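Long-range contact in polycomb protein Pcl (Drosophila melanogaster, PDB 5OQD), which binds chromatin as a Polycomb group protein of the early embryonic Esc/E(z) complex, which methylates histone H3 and leads to repression of target genes: residues 38-52 against 64-78. Residues are numbered along the deposited sequence; the frame is centred on the assembly and turned at random.
With ZN (zinc ion), chain L.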
# COMPACT_ATOMS: atom_id res chain seq x y z
N PHE B 38 5.14 8.49 -7.50
CA PHE B 38 5.36 7.60 -6.36
C PHE B 38 4.29 6.51 -6.26
O PHE B 38 4.61 5.34 -6.08
CB PHE B 38 5.40 8.40 -5.06
CG PHE B 38 6.47 9.45 -5.04
CD1 PHE B 38 7.80 9.09 -4.92
CD2 PHE B 38 6.14 10.79 -5.12
CE1 PHE B 38 8.79 10.06 -4.90
CE2 PHE B 38 7.13 11.76 -5.10
CZ PHE B 38 8.45 11.39 -4.98
N ASP B 39 3.03 6.91 -6.38
CA ASP B 39 1.92 5.98 -6.26
C ASP B 39 1.65 5.25 -7.57
O ASP B 39 0.60 4.62 -7.74
CB ASP B 39 0.66 6.71 -5.79
CG ASP B 39 0.31 7.89 -6.68
OD1 ASP B 39 1.24 8.47 -7.28
OD2 ASP B 39 -0.89 8.23 -6.77
N HIS B 40 2.60 5.32 -8.50
CA HIS B 40 2.45 4.67 -9.79
C HIS B 40 3.71 3.90 -10.18
O HIS B 40 4.53 4.38 -10.97
CB HIS B 40 2.11 5.70 -10.87
CG HIS B 40 1.50 5.10 -12.10
ND1 HIS B 40 1.24 5.84 -13.24
CD2 HIS B 40 1.10 3.83 -12.38
CE1 HIS B 40 0.71 5.05 -14.16
NE2 HIS B 40 0.61 3.83 -13.66
N ASN B 41 3.86 2.70 -9.61
CA ASN B 41 4.96 1.80 -9.92
C ASN B 41 6.35 2.41 -9.71
O ASN B 41 7.18 2.43 -10.62
CB ASN B 41 4.85 1.30 -11.37
CG ASN B 41 3.64 0.40 -11.57
OD1 ASN B 41 3.68 -0.79 -11.27
ND2 ASN B 41 2.57 0.97 -12.10
N MET B 42 6.60 2.89 -8.50
CA MET B 42 7.92 3.36 -8.11
C MET B 42 8.25 2.94 -6.68
O MET B 42 7.41 3.03 -5.79
CB MET B 42 8.03 4.88 -8.25
CG MET B 42 8.16 5.38 -9.68
SD MET B 42 8.67 7.10 -9.76
CE MET B 42 10.37 6.97 -9.20
N LEU B 43 9.48 2.48 -6.47
CA LEU B 43 9.92 2.08 -5.14
C LEU B 43 11.18 2.83 -4.73
O LEU B 43 11.97 3.26 -5.57
CB LEU B 43 10.16 0.57 -5.08
CG LEU B 43 8.93 -0.32 -5.27
CD1 LEU B 43 9.31 -1.79 -5.15
CD2 LEU B 43 7.84 0.04 -4.27
N GLN B 44 11.36 2.99 -3.42
CA GLN B 44 12.52 3.68 -2.88
C GLN B 44 13.47 2.70 -2.21
O GLN B 44 13.05 1.91 -1.36
CB GLN B 44 12.08 4.75 -1.88
CG GLN B 44 13.21 5.62 -1.35
CD GLN B 44 12.73 6.61 -0.30
OE1 GLN B 44 11.75 6.35 0.40
NE2 GLN B 44 13.41 7.74 -0.20
N CYS B 45 14.74 2.73 -2.60
CA CYS B 45 15.75 1.87 -1.99
C CYS B 45 15.87 2.17 -0.50
O CYS B 45 15.81 3.33 -0.09
CB CYS B 45 17.10 2.06 -2.68
SG CYS B 45 18.44 1.02 -2.03
N CYS B 46 15.93 1.14 0.32
CA CYS B 46 16.15 1.36 1.74
C CYS B 46 17.53 1.92 2.09
O CYS B 46 17.64 2.76 2.97
CB CYS B 46 15.81 0.12 2.57
SG CYS B 46 16.62 -1.41 2.09
N LYS B 47 18.58 1.41 1.48
CA LYS B 47 19.93 1.94 1.72
C LYS B 47 20.37 3.31 1.15
O LYS B 47 20.92 4.12 1.88
CB LYS B 47 20.97 0.86 1.43
CG LYS B 47 21.05 -0.16 2.55
CD LYS B 47 21.96 -1.32 2.21
CE LYS B 47 22.28 -2.14 3.45
NZ LYS B 47 23.23 -3.23 3.15
N CYS B 48 20.09 3.56 -0.12
CA CYS B 48 20.52 4.77 -0.82
C CYS B 48 19.42 5.82 -0.86
O CYS B 48 19.68 7.00 -1.13
CB CYS B 48 20.99 4.43 -2.24
SG CYS B 48 19.66 3.99 -3.39
N ARG B 49 18.19 5.38 -0.61
CA ARG B 49 17.01 6.25 -0.54
C ARG B 49 16.69 6.94 -1.87
O ARG B 49 16.00 7.95 -1.89
CB ARG B 49 17.19 7.30 0.56
CG ARG B 49 17.59 6.72 1.91
CD ARG B 49 17.71 7.80 2.96
NE ARG B 49 18.26 7.28 4.21
CZ ARG B 49 18.54 8.03 5.27
NH1 ARG B 49 18.34 9.34 5.23
NH2 ARG B 49 19.04 7.47 6.37
N ASN B 50 17.19 6.38 -2.96
CA ASN B 50 16.83 6.86 -4.29
C ASN B 50 15.56 6.18 -4.78
O ASN B 50 15.21 5.09 -4.33
CB ASN B 50 17.97 6.64 -5.29
CG ASN B 50 19.13 7.59 -5.07
OD1 ASN B 50 18.93 8.77 -4.81
ND2 ASN B 50 20.35 7.07 -5.19
N TRP B 51 14.86 6.83 -5.71
CA TRP B 51 13.62 6.28 -6.25
C TRP B 51 13.87 5.60 -7.60
O TRP B 51 14.71 6.05 -8.39
CB TRP B 51 12.56 7.37 -6.38
CG TRP B 51 12.21 8.01 -5.07
CD1 TRP B 51 12.83 9.08 -4.50
CD2 TRP B 51 11.15 7.63 -4.18
NE1 TRP B 51 12.23 9.39 -3.30
CE2 TRP B 51 11.20 8.51 -3.09
CE3 TRP B 51 10.18 6.63 -4.21
CZ2 TRP B 51 10.30 8.42 -2.02
CZ3 TRP B 51 9.29 6.54 -3.15
CH2 TRP B 51 9.36 7.44 -2.07
N PHE B 52 13.14 4.52 -7.86
CA PHE B 52 13.35 3.72 -9.06
C PHE B 52 12.02 3.38 -9.74
O PHE B 52 11.03 3.09 -9.07
CB PHE B 52 14.09 2.42 -8.73
CG PHE B 52 15.47 2.63 -8.17
CD1 PHE B 52 15.66 2.95 -6.84
CD2 PHE B 52 16.58 2.48 -8.98
CE1 PHE B 52 16.93 3.13 -6.32
CE2 PHE B 52 17.86 2.66 -8.47
CZ PHE B 52 18.03 2.99 -7.14
N LEU B 64 0.85 -3.00 -10.37
CA LEU B 64 0.67 -2.55 -9.00
C LEU B 64 -0.53 -1.64 -8.89
O LEU B 64 -0.64 -0.66 -9.62
CB LEU B 64 1.90 -1.80 -8.53
CG LEU B 64 3.06 -2.64 -7.98
CD1 LEU B 64 4.08 -1.74 -7.31
CD2 LEU B 64 2.55 -3.70 -7.02
N LEU B 65 -1.42 -1.95 -7.95
CA LEU B 65 -2.57 -1.09 -7.69
C LEU B 65 -2.08 0.28 -7.25
O LEU B 65 -1.06 0.39 -6.58
CB LEU B 65 -3.48 -1.71 -6.62
CG LEU B 65 -4.51 -2.73 -7.10
CD1 LEU B 65 -5.09 -3.50 -5.93
CD2 LEU B 65 -5.62 -2.03 -7.88
N ARG B 66 -2.81 1.32 -7.64
CA ARG B 66 -2.39 2.69 -7.35
C ARG B 66 -2.37 2.94 -5.84
O ARG B 66 -3.40 2.85 -5.18
CB ARG B 66 -3.31 3.69 -8.05
CG ARG B 66 -2.62 4.98 -8.43
CD ARG B 66 -3.48 5.83 -9.36
NE ARG B 66 -2.70 6.88 -10.00
CZ ARG B 66 -2.49 8.08 -9.48
NH1 ARG B 66 -3.00 8.39 -8.30
NH2 ARG B 66 -1.76 8.98 -10.14
N GLY B 67 -1.19 3.25 -5.32
CA GLY B 67 -1.03 3.50 -3.90
C GLY B 67 -0.34 2.35 -3.19
O GLY B 67 0.15 2.49 -2.07
N ASP B 68 -0.26 1.20 -3.86
CA ASP B 68 0.29 0.01 -3.25
C ASP B 68 1.80 -0.03 -3.42
O ASP B 68 2.31 -0.38 -4.46
CB ASP B 68 -0.32 -1.23 -3.88
CG ASP B 68 0.25 -2.51 -3.34
OD1 ASP B 68 1.08 -2.44 -2.43
OD2 ASP B 68 -0.15 -3.59 -3.81
N MET B 69 2.50 0.33 -2.36
CA MET B 69 3.95 0.35 -2.36
C MET B 69 4.52 -0.49 -1.25
O MET B 69 5.61 -0.23 -0.77
CB MET B 69 4.46 1.78 -2.24
CG MET B 69 4.32 2.58 -3.51
SD MET B 69 4.32 4.35 -3.21
CE MET B 69 5.91 4.57 -2.41
N PHE B 70 3.78 -1.50 -0.82
CA PHE B 70 4.15 -2.21 0.39
C PHE B 70 5.22 -3.23 0.08
O PHE B 70 4.97 -4.43 0.03
CB PHE B 70 2.92 -2.88 0.99
CG PHE B 70 1.91 -1.92 1.52
CD1 PHE B 70 0.93 -1.42 0.69
CD2 PHE B 70 1.93 -1.52 2.83
CE1 PHE B 70 -0.00 -0.53 1.17
CE2 PHE B 70 1.00 -0.64 3.32
CZ PHE B 70 0.03 -0.14 2.49
N PHE B 71 6.43 -2.72 -0.11
CA PHE B 71 7.59 -3.53 -0.43
C PHE B 71 8.81 -3.00 0.31
O PHE B 71 8.87 -1.84 0.65
CB PHE B 71 7.88 -3.47 -1.92
CG PHE B 71 6.88 -4.17 -2.77
CD1 PHE B 71 6.99 -5.52 -3.03
CD2 PHE B 71 5.83 -3.48 -3.33
CE1 PHE B 71 6.08 -6.17 -3.82
CE2 PHE B 71 4.90 -4.12 -4.12
CZ PHE B 71 5.03 -5.47 -4.37
N VAL B 72 9.79 -3.87 0.53
CA VAL B 72 11.10 -3.45 0.99
C VAL B 72 12.09 -3.65 -0.15
O VAL B 72 12.31 -4.77 -0.60
CB VAL B 72 11.57 -4.24 2.22
CG1 VAL B 72 13.02 -3.90 2.56
CG2 VAL B 72 10.67 -3.97 3.41
N PHE B 73 12.66 -2.55 -0.63
CA PHE B 73 13.51 -2.61 -1.81
C PHE B 73 14.94 -2.13 -1.55
O PHE B 73 15.16 -1.15 -0.85
CB PHE B 73 12.89 -1.78 -2.94
CG PHE B 73 13.80 -1.61 -4.13
CD1 PHE B 73 14.21 -2.71 -4.87
CD2 PHE B 73 14.22 -0.35 -4.51
CE1 PHE B 73 15.05 -2.55 -5.95
CE2 PHE B 73 15.06 -0.19 -5.60
CZ PHE B 73 15.47 -1.29 -6.33
N CYS B 74 15.89 -2.86 -2.12
CA CYS B 74 17.29 -2.46 -2.09
C CYS B 74 17.90 -2.69 -3.47
O CYS B 74 17.87 -3.80 -3.99
CB CYS B 74 18.06 -3.24 -1.02
SG CYS B 74 19.69 -2.56 -0.62
N CYS B 75 18.45 -1.63 -4.06
CA CYS B 75 18.95 -1.69 -5.43
C CYS B 75 20.24 -2.50 -5.55
O CYS B 75 20.82 -2.91 -4.54
CB CYS B 75 19.16 -0.28 -5.99
SG CYS B 75 20.53 0.62 -5.23
N THR B 76 20.69 -2.70 -6.78
CA THR B 76 21.90 -3.47 -7.05
C THR B 76 23.16 -2.75 -6.56
O THR B 76 24.15 -3.39 -6.23
CB THR B 76 22.05 -3.76 -8.56
OG1 THR B 76 21.85 -2.56 -9.30
CG2 THR B 76 21.02 -4.79 -8.99
N VAL B 77 23.10 -1.42 -6.52
CA VAL B 77 24.24 -0.64 -6.06
C VAL B 77 24.49 -0.83 -4.57
O VAL B 77 25.62 -1.03 -4.13
CB VAL B 77 24.04 0.87 -6.34
CG1 VAL B 77 25.30 1.65 -5.99
CG2 VAL B 77 23.67 1.08 -7.80
N CYS B 78 23.41 -0.79 -3.79
CA CYS B 78 23.50 -0.87 -2.34
C CYS B 78 23.58 -2.30 -1.83
O CYS B 78 23.97 -2.54 -0.68
CB CYS B 78 22.32 -0.15 -1.69
SG CYS B 78 22.19 1.61 -2.08
ZN ZN L . 20.33 1.83 -3.37
O HOH W 1 12.39 0.18 0.93
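Leu64 CB lies 3.4 Å from Asn41 OD1. Arg66, extended from CG to NE, reaches Asp39 in a salt bridge, NH1 lying 2.6 Å from Asp39 OD2. The carboxylate sits over one face of the guanidinium, the two planes 77° apart, and Asp39 OD2 has a second partner in Tyr101 of helix 92-104. At Gly67, in the type II turn 65-68, the backbone N makes a weak hydrogen bond to Asp39 O. Met69 turns toward the 38-52 segment, its SD against the carbonyl oxygen of Phe38. A bend at its last torsion (chi3 59°) carries CE to the edge of the Trp51 indole, 4.0 Å from CZ3. Phe71 CB meets Leu43 CD1, while its ring also packs edge-to-face with Phe60. In the second PHD finger the strand pair 42-44 with 51-53 meets strand 71-74, which pairs antiparallel with 84-87 beyond the finger. The ring edge of Phe73 points at the face of Phe52 in an offset T-shaped pair, planes at 75°. Its backbone O accepts from Cys46 N at 2.7 Å, and a water joins its N to Gln44 O. Cys74 SG touches the aliphatic CD of Lys47, whose NZ is held by the carbonyls of Pro188 and Glu190. Cys75, beside the Phe52 ring, binds a zinc ion through SG together with Cys45 and Cys48, and its N donates a nearly straight bond to Cys45 SG, probably tempering that sulfur's charge. Cys78 SG is the fourth thiolate ligand, and Cys78 CB packs 3.5 Å from Lys47 CB.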